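PDB 4ON1: putative metalloprotease II from Bacteroides fragilis, which binds zinc and probably acts as a metalloendopeptidase related to fragilysin, cutting peptide bonds within protein substrates. Local coordinates for residues A[61-69]-A[235-246]; A[204-215]-A[282-292]. All coordinates share one frame; numbering follows the deposited sequence.

Contact 1: residues A[61-69]-A[235-246]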
loop_
_atom_site.group_PDB
_atom_site.type_symbol
_atom_site.label_atom_id
_atom_site.label_comp_id
_atom_site.label_asym_id
_atom_site.label_seq_id
_atom_site.Cartn_x
_atom_site.Cartn_y
_atom_site.Cartn_z
ATOM N N ILE A 61 -4.140 0.048 -14.278
ATOM C CA ILE A 61 -2.707 -0.248 -14.213
ATOM C C ILE A 61 -2.449 -1.684 -14.631
ATOM O O ILE A 61 -3.058 -2.612 -14.093
ATOM C CB ILE A 61 -2.138 -0.040 -12.800
ATOM C CG1 ILE A 61 -2.316 1.417 -12.371
ATOM C CG2 ILE A 61 -0.659 -0.433 -12.756
ATOM C CD1 ILE A 61 -1.794 1.701 -10.981
ATOM N N HIS A 62 -1.543 -1.869 -15.585
ATOM C CA HIS A 62 -1.220 -3.206 -16.079
ATOM C C HIS A 62 0.102 -3.708 -15.493
ATOM O O HIS A 62 0.897 -2.922 -14.985
ATOM C CB HIS A 62 -1.160 -3.188 -17.609
ATOM C CG HIS A 62 -2.409 -2.660 -18.246
ATOM N ND1 HIS A 62 -3.624 -3.305 -18.156
ATOM C CD2 HIS A 62 -2.634 -1.533 -18.963
ATOM C CE1 HIS A 62 -4.542 -2.603 -18.798
ATOM N NE2 HIS A 62 -3.967 -1.524 -19.297
ATOM N N GLY A 63 0.324 -5.017 -15.530
ATOM C CA GLY A 63 1.549 -5.584 -14.991
ATOM C C GLY A 63 1.426 -5.962 -13.524
ATOM O O GLY A 63 2.389 -6.442 -12.922
ATOM N N VAL A 64 0.252 -5.728 -12.937
ATOM C CA VAL A 64 0.030 -6.086 -11.539
ATOM C C VAL A 64 -1.273 -6.841 -11.347
ATOM O O VAL A 64 -2.276 -6.557 -11.995
ATOM C CB VAL A 64 0.023 -4.853 -10.607
ATOM C CG1 VAL A 64 1.423 -4.283 -10.487
ATOM C CG2 VAL A 64 -0.937 -3.804 -11.121
ATOM N N GLU A 65 -1.234 -7.809 -10.440
ATOM C CA GLU A 65 -2.393 -8.617 -10.090
ATOM C C GLU A 65 -2.531 -8.634 -8.571
ATOM O O GLU A 65 -1.543 -8.801 -7.854
ATOM C CB GLU A 65 -2.241 -10.041 -10.654
ATOM C CG GLU A 65 -3.336 -11.026 -10.251
ATOM C CD GLU A 65 -3.086 -12.439 -10.776
ATOM O OE1 GLU A 65 -2.195 -12.612 -11.641
ATOM O OE2 GLU A 65 -3.773 -13.379 -10.318
ATOM N N ILE A 66 -3.748 -8.425 -8.083
ATOM C CA ILE A 66 -4.018 -8.477 -6.652
ATOM C C ILE A 66 -5.128 -9.482 -6.362
ATOM O O ILE A 66 -6.193 -9.448 -6.984
ATOM C CB ILE A 66 -4.433 -7.101 -6.089
ATOM C CG1 ILE A 66 -3.395 -6.030 -6.451
ATOM C CG2 ILE A 66 -4.651 -7.179 -4.578
ATOM C CD1 ILE A 66 -3.843 -4.620 -6.098
ATOM N N GLU A 67 -4.866 -10.387 -5.428
ATOM C CA GLU A 67 -5.868 -11.353 -5.003
ATOM C C GLU A 67 -6.236 -11.093 -3.556
ATOM O O GLU A 67 -5.379 -11.108 -2.674
ATOM C CB GLU A 67 -5.356 -12.780 -5.180
ATOM C CG GLU A 67 -6.256 -13.840 -4.577
ATOM C CD GLU A 67 -5.537 -15.167 -4.386
ATOM O OE1 GLU A 67 -4.532 -15.413 -5.091
ATOM O OE2 GLU A 67 -5.965 -15.953 -3.514
ATOM N N GLU A 68 -7.518 -10.824 -3.338
ATOM C CA GLU A 68 -8.065 -10.494 -2.030
ATOM C C GLU A 68 -9.340 -11.316 -1.814
ATOM O O GLU A 68 -10.294 -11.204 -2.593
ATOM C CB GLU A 68 -8.355 -8.992 -1.957
ATOM C CG GLU A 68 -9.061 -8.496 -0.711
ATOM C CD GLU A 68 -9.585 -7.077 -0.896
ATOM O OE1 GLU A 68 -8.795 -6.117 -0.733
ATOM O OE2 GLU A 68 -10.785 -6.921 -1.236
ATOM N N SER A 69 -9.342 -12.163 -0.789
ATOM C CA SER A 69 -10.452 -13.096 -0.567
ATOM C C SER A 69 -10.779 -13.887 -1.826
ATOM O O SER A 69 -11.950 -14.022 -2.197
ATOM C CB SER A 69 -11.702 -12.348 -0.099
ATOM O OG SER A 69 -11.452 -11.656 1.112
ATOM N N ILE A 235 8.474 -2.520 -13.851
ATOM C CA ILE A 235 7.275 -3.100 -14.462
ATOM C C ILE A 235 7.047 -2.594 -15.888
ATOM O O ILE A 235 6.799 -3.384 -16.799
ATOM C CB ILE A 235 6.014 -2.792 -13.627
ATOM C CG1 ILE A 235 6.133 -3.386 -12.218
ATOM C CG2 ILE A 235 4.764 -3.318 -14.329
ATOM C CD1 ILE A 235 5.012 -2.963 -11.267
ATOM N N ASP A 236 7.141 -1.279 -16.082
ATOM C CA ASP A 236 6.934 -0.680 -17.405
ATOM C C ASP A 236 7.999 -1.110 -18.407
ATOM O O ASP A 236 7.757 -1.171 -19.611
ATOM C CB ASP A 236 6.925 0.851 -17.321
ATOM C CG ASP A 236 5.633 1.399 -16.763
ATOM O OD1 ASP A 236 4.690 0.604 -16.558
ATOM O OD2 ASP A 236 5.555 2.631 -16.556
ATOM N N SER A 237 9.195 -1.374 -17.900
ATOM C CA SER A 237 10.307 -1.787 -18.741
ATOM C C SER A 237 10.237 -3.273 -19.067
ATOM O O SER A 237 11.032 -3.778 -19.856
ATOM C CB SER A 237 11.624 -1.467 -18.043
ATOM O OG SER A 237 11.642 -2.047 -16.747
ATOM N N GLY A 238 9.302 -3.975 -18.434
ATOM C CA GLY A 238 9.119 -5.385 -18.708
ATOM C C GLY A 238 10.082 -6.304 -17.983
ATOM O O GLY A 238 10.211 -7.466 -18.346
ATOM N N PHE A 239 10.759 -5.801 -16.956
ATOM C CA PHE A 239 11.640 -6.664 -16.170
ATOM C C PHE A 239 10.847 -7.621 -15.275
ATOM O O PHE A 239 11.199 -8.792 -15.140
ATOM C CB PHE A 239 12.599 -5.831 -15.324
ATOM C CG PHE A 239 13.688 -5.171 -16.123
ATOM C CD1 PHE A 239 14.021 -3.844 -15.902
ATOM C CD2 PHE A 239 14.388 -5.884 -17.087
ATOM C CE1 PHE A 239 15.029 -3.230 -16.640
ATOM C CE2 PHE A 239 15.397 -5.281 -17.825
ATOM C CZ PHE A 239 15.717 -3.949 -17.597
ATOM N N ILE A 240 9.784 -7.119 -14.655
ATOM C CA ILE A 240 8.959 -7.954 -13.793
ATOM C C ILE A 240 7.475 -7.684 -14.000
ATOM O O ILE A 240 7.093 -6.654 -14.550
ATOM C CB ILE A 240 9.267 -7.731 -12.290
ATOM C CG1 ILE A 240 8.731 -6.371 -11.836
ATOM C CG2 ILE A 240 10.761 -7.884 -11.999
ATOM C CD1 ILE A 240 9.114 -5.993 -10.402
ATOM N N THR A 241 6.652 -8.641 -13.583
ATOM C CA THR A 241 5.250 -8.392 -13.301
ATOM C C THR A 241 5.098 -8.689 -11.822
ATOM O O THR A 241 5.855 -9.488 -11.268
ATOM C CB THR A 241 4.292 -9.275 -14.129
ATOM O OG1 THR A 241 4.578 -10.654 -13.864
ATOM C CG2 THR A 241 4.448 -8.990 -15.619
ATOM N N VAL A 242 4.133 -8.052 -11.173
ATOM C CA VAL A 242 4.012 -8.198 -9.737
ATOM C C VAL A 242 2.647 -8.759 -9.382
ATOM O O VAL A 242 1.628 -8.378 -9.955
ATOM C CB VAL A 242 4.235 -6.864 -9.007
ATOM C CG1 VAL A 242 4.163 -7.078 -7.518
ATOM C CG2 VAL A 242 5.602 -6.292 -9.365
ATOM N N LYS A 243 2.648 -9.714 -8.465
ATOM C CA LYS A 243 1.419 -10.292 -7.960
ATOM C C LYS A 243 1.396 -10.099 -6.452
ATOM O O LYS A 243 2.394 -10.349 -5.776
ATOM C CB LYS A 243 1.324 -11.771 -8.347
ATOM C CG LYS A 243 0.054 -12.472 -7.892
ATOM C CD LYS A 243 0.081 -13.941 -8.311
ATOM C CE LYS A 243 -1.201 -14.660 -7.912
ATOM N NZ LYS A 243 -1.295 -16.026 -8.514
ATOM N N TYR A 244 0.270 -9.626 -5.933
ATOM C CA TYR A 244 0.099 -9.478 -4.489
ATOM C C TYR A 244 -0.990 -10.422 -4.004
ATOM O O TYR A 244 -2.142 -10.301 -4.406
ATOM C CB TYR A 244 -0.267 -8.041 -4.115
ATOM C CG TYR A 244 0.674 -6.982 -4.644
ATOM C CD1 TYR A 244 1.759 -6.555 -3.893
ATOM C CD2 TYR A 244 0.468 -6.398 -5.888
ATOM C CE1 TYR A 244 2.626 -5.574 -4.372
ATOM C CE2 TYR A 244 1.321 -5.416 -6.371
ATOM C CZ TYR A 244 2.397 -5.008 -5.605
ATOM O OH TYR A 244 3.247 -4.029 -6.083
ATOM N N THR A 245 -0.622 -11.373 -3.156
ATOM C CA THR A 245 -1.583 -12.343 -2.645
ATOM C C THR A 245 -1.858 -12.067 -1.176
ATOM O O THR A 245 -0.972 -12.184 -0.335
ATOM C CB THR A 245 -1.083 -13.783 -2.841
ATOM O OG1 THR A 245 -0.964 -14.032 -4.244
ATOM C CG2 THR A 245 -2.060 -14.789 -2.234
ATOM N N ILE A 246 -3.080 -11.645 -0.885
ATOM C CA ILE A 246 -3.458 -11.275 0.472
ATOM C C ILE A 246 -4.184 -12.418 1.163
ATOM O O ILE A 246 -5.235 -12.859 0.699
ATOM C CB ILE A 246 -4.366 -10.019 0.479
ATOM C CG1 ILE A 246 -3.670 -8.839 -0.205
ATOM C CG2 ILE A 246 -4.770 -9.647 1.912
ATOM C CD1 ILE A 246 -4.648 -7.745 -0.666
HETATM O O HOH W 1 2.772 -0.377 -14.460
HETATM O O HOH W 2 -1.574 -15.830 -11.526
HETATM O O HOH W 3 -6.711 -14.250 -1.482
HETATM O O HOH W 4 -7.793 -12.402 1.368
#
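Gly63 O accepts Val242 N at 2.9 Å, the first rung of a parallel ladder between strands 64-68 and 240-246, whose directions differ by 7°. Glu65 and Glu67 continue it, each both accepting an N-H from the other strand and donating its own, up to Ile246 N on Glu67 O at 3.0 Å. Glycine suits position 63, where phi is positive and a side chain would collide with Ile235 CG2 and with the preceding carbonyl. One face is mostly apolar, with Val64, Ile66, Val242, Tyr244 and Ile246. Val64 CG1, anti to the carbonyl carbon (chi1 -71°), reaches Ile235 CD1 at 3.9 Å, and Ile66 CG1 comes obliquely to Tyr244 CD2, also at 3.9 Å. Val242 CG1 lies over one face of that ring. The other face carries Glu65 and Lys243, extended side by side; Glu65 OE2 and Lys243 NZ stay 4.0 Å apart, too far for a salt bridge, and a water joins Lys243 NZ to Glu65 OE1. Such long charged chains suit this more exposed face. Helix 217-230 packs on the apolar face, where Thr228 bonds the Tyr244 hydroxyl, while strands 71-78 and 201-209 flank the pair.

Contact 2: residues A[204-215]-A[282-292]; sequences EFMLIKEKDGGS and KPYILLRDGTW
Met206 CB sits over one face of the Tyr284 ring, 3.6 Å from its centroid in a CH-pi contact, while Ile208 CG1 meets the ring edge in plane. The sulfur lies obliquely, 5.2 Å from the centroid, a Met-aromatic contact: bends at chi2 and chi3 fold the flexible thioether back beside the ring. Phe316 makes an edge-to-face contact with the same tyrosine. Met206, Ile208 and Tyr284 belong to parallel strands 204-209 and 284-288 of the metallopeptidase sheet, twisted by 31° and joined by alternating backbone bonds that run from Met206 N on Pro283 O to Glu210 N on Leu287 O. On the opposite sheet face, Leu207 CD2 packs on Ile285 CD1 at 3.8 Å, with Leu287 alongside; branched aliphatics suit this buried layer beneath helix 217-230. Near the start of strand 284-288 a salt bridge joins Lys282 NZ to Glu204 OE1 at 2.8 Å, from above the carboxylate plane; Gln279 also takes this ammonium, and the Thr245 hydroxyl takes Glu204 OE2. Farther on, the Arg288 guanidinium has Trp292 NE1 over one face, Thr291 O at its edge and Gly254 O as another acceptor. Its side-on grip on the buried Glu210 uses two nitrogens, with the two planes 64° apart: NE reaches OE1 of Glu210 at 2.9 Å and NH2 reaches OE2 of Glu210 at 2.9 Å, both on the syn side.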
loop_
_atom_site.group_PDB
_atom_site.type_symbol
_atom_site.label_atom_id
_atom_site.label_comp_id
_atom_site.label_asym_id
_atom_site.label_seq_id
_atom_site.Cartn_x
_atom_site.Cartn_y
_atom_site.Cartn_z
ATOM N N GLU A 204 5.881 -12.481 -6.843
ATOM C CA GLU A 204 4.658 -12.586 -6.041
ATOM C C GLU A 204 4.906 -12.293 -4.570
ATOM O O GLU A 204 5.696 -12.981 -3.923
ATOM C CB GLU A 204 4.016 -13.975 -6.175
ATOM C CG GLU A 204 2.730 -14.135 -5.342
ATOM C CD GLU A 204 2.076 -15.507 -5.489
ATOM O OE1 GLU A 204 2.726 -16.439 -6.010
ATOM O OE2 GLU A 204 0.905 -15.658 -5.081
ATOM N N PHE A 205 4.244 -11.262 -4.050
ATOM C CA PHE A 205 4.307 -10.957 -2.624
ATOM C C PHE A 205 3.166 -11.624 -1.879
ATOM O O PHE A 205 1.999 -11.470 -2.257
ATOM C CB PHE A 205 4.265 -9.446 -2.381
ATOM C CG PHE A 205 5.445 -8.724 -2.929
ATOM C CD1 PHE A 205 6.648 -8.713 -2.237
ATOM C CD2 PHE A 205 5.367 -8.079 -4.157
ATOM C CE1 PHE A 205 7.748 -8.055 -2.753
ATOM C CE2 PHE A 205 6.466 -7.420 -4.683
ATOM C CZ PHE A 205 7.656 -7.403 -3.977
ATOM N N MET A 206 3.506 -12.366 -0.827
ATOM C CA MET A 206 2.498 -12.974 0.028
ATOM C C MET A 206 2.254 -12.064 1.220
ATOM O O MET A 206 3.104 -11.922 2.101
ATOM C CB MET A 206 2.934 -14.366 0.489
ATOM C CG MET A 206 3.299 -15.326 -0.640
ATOM S SD MET A 206 1.846 -15.821 -1.596
ATOM C CE MET A 206 1.088 -16.966 -0.434
ATOM N N LEU A 207 1.091 -11.425 1.229
ATOM C CA LEU A 207 0.777 -10.451 2.261
ATOM C C LEU A 207 -0.116 -11.105 3.302
ATOM O O LEU A 207 -1.274 -11.433 3.038
ATOM C CB LEU A 207 0.115 -9.219 1.647
ATOM C CG LEU A 207 0.909 -8.594 0.492
ATOM C CD1 LEU A 207 0.187 -7.395 -0.069
ATOM C CD2 LEU A 207 2.284 -8.179 0.952
ATOM N N ILE A 208 0.437 -11.314 4.487
ATOM C CA ILE A 208 -0.234 -12.121 5.491
ATOM C C ILE A 208 -0.818 -11.234 6.579
ATOM O O ILE A 208 -0.082 -10.538 7.274
ATOM C CB ILE A 208 0.731 -13.141 6.126
ATOM C CG1 ILE A 208 1.460 -13.951 5.041
ATOM C CG2 ILE A 208 -0.030 -14.069 7.069
ATOM C CD1 ILE A 208 0.517 -14.709 4.080
ATOM N N LYS A 209 -2.140 -11.244 6.716
ATOM C CA LYS A 209 -2.796 -10.430 7.744
ATOM C C LYS A 209 -2.642 -11.062 9.111
ATOM O O LYS A 209 -3.063 -12.197 9.324
ATOM C CB LYS A 209 -4.285 -10.230 7.427
ATOM C CG LYS A 209 -4.514 -9.476 6.123
ATOM C CD LYS A 209 -5.965 -9.538 5.670
ATOM C CE LYS A 209 -6.865 -8.739 6.594
ATOM N NZ LYS A 209 -8.263 -8.722 6.085
ATOM N N GLU A 210 -2.032 -10.324 10.034
ATOM C CA GLU A 210 -1.903 -10.772 11.419
ATOM C C GLU A 210 -3.296 -10.965 12.014
ATOM O O GLU A 210 -4.183 -10.132 11.824
ATOM C CB GLU A 210 -1.088 -9.766 12.240
ATOM C CG GLU A 210 -0.962 -10.097 13.731
ATOM C CD GLU A 210 -0.180 -9.037 14.507
ATOM O OE1 GLU A 210 0.903 -8.617 14.036
ATOM O OE2 GLU A 210 -0.660 -8.610 15.576
ATOM N N LYS A 211 -3.518 -12.098 12.666
ATOM C CA LYS A 211 -4.808 -12.335 13.307
ATOM C C LYS A 211 -5.047 -11.342 14.438
ATOM O O LYS A 211 -4.185 -11.147 15.297
ATOM C CB LYS A 211 -4.914 -13.765 13.828
ATOM C CG LYS A 211 -6.316 -14.085 14.361
ATOM C CD LYS A 211 -6.411 -15.511 14.856
ATOM C CE LYS A 211 -7.825 -15.839 15.320
ATOM N NZ LYS A 211 -7.925 -17.242 15.823
ATOM N N ASP A 212 -6.217 -10.709 14.410
ATOM C CA ASP A 212 -6.576 -9.624 15.323
ATOM C C ASP A 212 -5.623 -8.444 15.197
ATOM O O ASP A 212 -5.552 -7.606 16.090
ATOM C CB ASP A 212 -6.617 -10.108 16.778
ATOM C CG ASP A 212 -7.554 -11.289 16.978
ATOM O OD1 ASP A 212 -8.601 -11.343 16.297
ATOM O OD2 ASP A 212 -7.244 -12.159 17.821
ATOM N N GLY A 213 -4.908 -8.369 14.076
ATOM C CA GLY A 213 -3.970 -7.284 13.847
ATOM C C GLY A 213 -4.634 -5.985 13.434
ATOM O O GLY A 213 -4.018 -4.918 13.516
ATOM N N GLY A 214 -5.878 -6.072 12.966
ATOM C CA GLY A 214 -6.659 -4.884 12.648
ATOM C C GLY A 214 -6.383 -4.187 11.317
ATOM O O GLY A 214 -6.934 -3.114 11.064
ATOM N N SER A 215 -5.541 -4.772 10.465
ATOM C CA SER A 215 -5.290 -4.194 9.139
ATOM C C SER A 215 -6.597 -4.058 8.365
ATOM O O SER A 215 -7.328 -5.037 8.210
ATOM C CB SER A 215 -4.306 -5.052 8.345
ATOM O OG SER A 215 -2.979 -4.827 8.777
ATOM N N LYS A 282 9.010 -17.293 -1.784
ATOM C CA LYS A 282 8.383 -16.005 -2.064
ATOM C C LYS A 282 8.602 -15.082 -0.876
ATOM O O LYS A 282 8.801 -15.558 0.238
ATOM C CB LYS A 282 6.878 -16.165 -2.327
ATOM C CG LYS A 282 6.514 -17.141 -3.425
ATOM C CD LYS A 282 4.993 -17.298 -3.490
ATOM C CE LYS A 282 4.587 -18.464 -4.387
ATOM N NZ LYS A 282 3.113 -18.638 -4.378
ATOM N N PRO A 283 8.567 -13.762 -1.111
ATOM C CA PRO A 283 8.615 -12.793 -0.011
ATOM C C PRO A 283 7.314 -12.814 0.760
ATOM O O PRO A 283 6.259 -12.772 0.133
ATOM C CB PRO A 283 8.801 -11.439 -0.718
ATOM C CG PRO A 283 9.181 -11.776 -2.142
ATOM C CD PRO A 283 8.545 -13.104 -2.428
ATOM N N TYR A 284 7.390 -12.880 2.086
ATOM C CA TYR A 284 6.202 -12.847 2.932
ATOM C C TYR A 284 6.225 -11.635 3.841
ATOM O O TYR A 284 7.222 -11.393 4.509
ATOM C CB TYR A 284 6.104 -14.116 3.779
ATOM C CG TYR A 284 5.653 -15.342 3.027
ATOM C CD1 TYR A 284 6.518 -16.024 2.194
ATOM C CD2 TYR A 284 4.370 -15.842 3.192
ATOM C CE1 TYR A 284 6.109 -17.156 1.512
ATOM C CE2 TYR A 284 3.949 -16.971 2.516
ATOM C CZ TYR A 284 4.821 -17.623 1.683
ATOM O OH TYR A 284 4.410 -18.743 1.016
ATOM N N ILE A 285 5.135 -10.873 3.874
ATOM C CA ILE A 285 5.079 -9.728 4.769
ATOM C C ILE A 285 3.872 -9.807 5.695
ATOM O O ILE A 285 2.738 -9.970 5.241
ATOM C CB ILE A 285 5.054 -8.400 3.987
ATOM C CG1 ILE A 285 6.315 -8.267 3.132
ATOM C CG2 ILE A 285 5.015 -7.216 4.944
ATOM C CD1 ILE A 285 6.053 -8.450 1.663
ATOM N N LEU A 286 4.128 -9.711 7.001
ATOM C CA LEU A 286 3.064 -9.713 8.005
ATOM C C LEU A 286 2.489 -8.313 8.183
ATOM O O LEU A 286 3.238 -7.348 8.383
ATOM C CB LEU A 286 3.591 -10.227 9.350
ATOM C CG LEU A 286 2.566 -10.322 10.483
ATOM C CD1 LEU A 286 1.552 -11.425 10.196
ATOM C CD2 LEU A 286 3.261 -10.570 11.820
ATOM N N LEU A 287 1.162 -8.208 8.144
ATOM C CA LEU A 287 0.501 -6.910 8.202
ATOM C C LEU A 287 -0.378 -6.726 9.439
ATOM O O LEU A 287 -1.209 -7.577 9.766
ATOM C CB LEU A 287 -0.354 -6.702 6.943
ATOM C CG LEU A 287 0.366 -6.820 5.591
ATOM C CD1 LEU A 287 -0.615 -6.572 4.440
ATOM C CD2 LEU A 287 1.503 -5.830 5.527
ATOM N N ARG A 288 -0.199 -5.595 10.115
ATOM C CA ARG A 288 -1.066 -5.208 11.225
ATOM C C ARG A 288 -1.373 -3.731 11.107
ATOM O O ARG A 288 -0.662 -3.004 10.411
ATOM C CB ARG A 288 -0.412 -5.498 12.573
ATOM C CG ARG A 288 0.903 -4.748 12.754
ATOM C CD ARG A 288 1.305 -4.624 14.211
ATOM N NE ARG A 288 1.266 -5.903 14.915
ATOM C CZ ARG A 288 1.696 -6.079 16.160
ATOM N NH1 ARG A 288 2.223 -5.060 16.827
ATOM N NH2 ARG A 288 1.612 -7.273 16.730
ATOM N N ASP A 289 -2.434 -3.278 11.764
ATOM C CA ASP A 289 -2.731 -1.856 11.719
ATOM C C ASP A 289 -1.753 -1.068 12.587
ATOM O O ASP A 289 -1.400 0.062 12.263
ATOM C CB ASP A 289 -4.156 -1.573 12.168
ATOM C CG ASP A 289 -4.505 -0.113 12.043
ATOM O OD1 ASP A 289 -4.652 0.557 13.082
ATOM O OD2 ASP A 289 -4.602 0.372 10.900
ATOM N N GLY A 290 -1.322 -1.678 13.688
ATOM C CA GLY A 290 -0.474 -1.018 14.658
ATOM C C GLY A 290 1.006 -1.022 14.324
ATOM O O GLY A 290 1.401 -1.093 13.162
ATOM N N THR A 291 1.829 -0.939 15.363
ATOM C CA THR A 291 3.272 -0.840 15.202
ATOM C C THR A 291 3.990 -1.800 16.135
ATOM O O THR A 291 3.357 -2.566 16.857
ATOM C CB THR A 291 3.773 0.576 15.500
ATOM O OG1 THR A 291 3.342 0.955 16.814
ATOM C CG2 THR A 291 3.242 1.565 14.471
ATOM N N TRP A 292 5.318 -1.742 16.124
ATOM C CA TRP A 292 6.125 -2.538 17.034
ATOM C C TRP A 292 6.980 -1.642 17.915
ATOM O O TRP A 292 7.080 -0.435 17.671
ATOM C CB TRP A 292 7.007 -3.524 16.263
ATOM C CG TRP A 292 6.215 -4.579 15.570
ATOM C CD1 TRP A 292 5.902 -5.817 16.052
ATOM C CD2 TRP A 292 5.600 -4.480 14.279
ATOM N NE1 TRP A 292 5.138 -6.500 15.136
ATOM C CE2 TRP A 292 4.938 -5.701 14.040
ATOM C CE3 TRP A 292 5.550 -3.480 13.303
ATOM C CZ2 TRP A 292 4.240 -5.951 12.859
ATOM C CZ3 TRP A 292 4.855 -3.729 12.135
ATOM C CH2 TRP A 292 4.211 -4.956 11.921
HETATM O O HOH W 5 -3.911 -7.568 10.542
HETATM O O HOH W 6 3.533 -9.293 15.017
HETATM O O HOH W 7 -2.345 -3.726 15.272
#

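From the N terminus the chain first lays down 61-69, in the fragilysin-type N-terminal domain, then passes through 204-215 before 235-246 returns to close contact 1 across 165 intervening residues. It goes on to 282-292, which closes contact 2 over a shorter loop of 66, so the two closures cross rather than nest. Strands 52-68, 240-248, 201-209 and 284-288 lie in that order, each pair of neighbours parallel. Thr245 OG1 and Glu204 OE2, 2.6 Å apart, probably share a hydrogen bond at the seam between the two contacts. Contact 1 thus joins the N-terminal part to the metallopeptidase sheet, and contact 2 extends that sheet toward the zinc site.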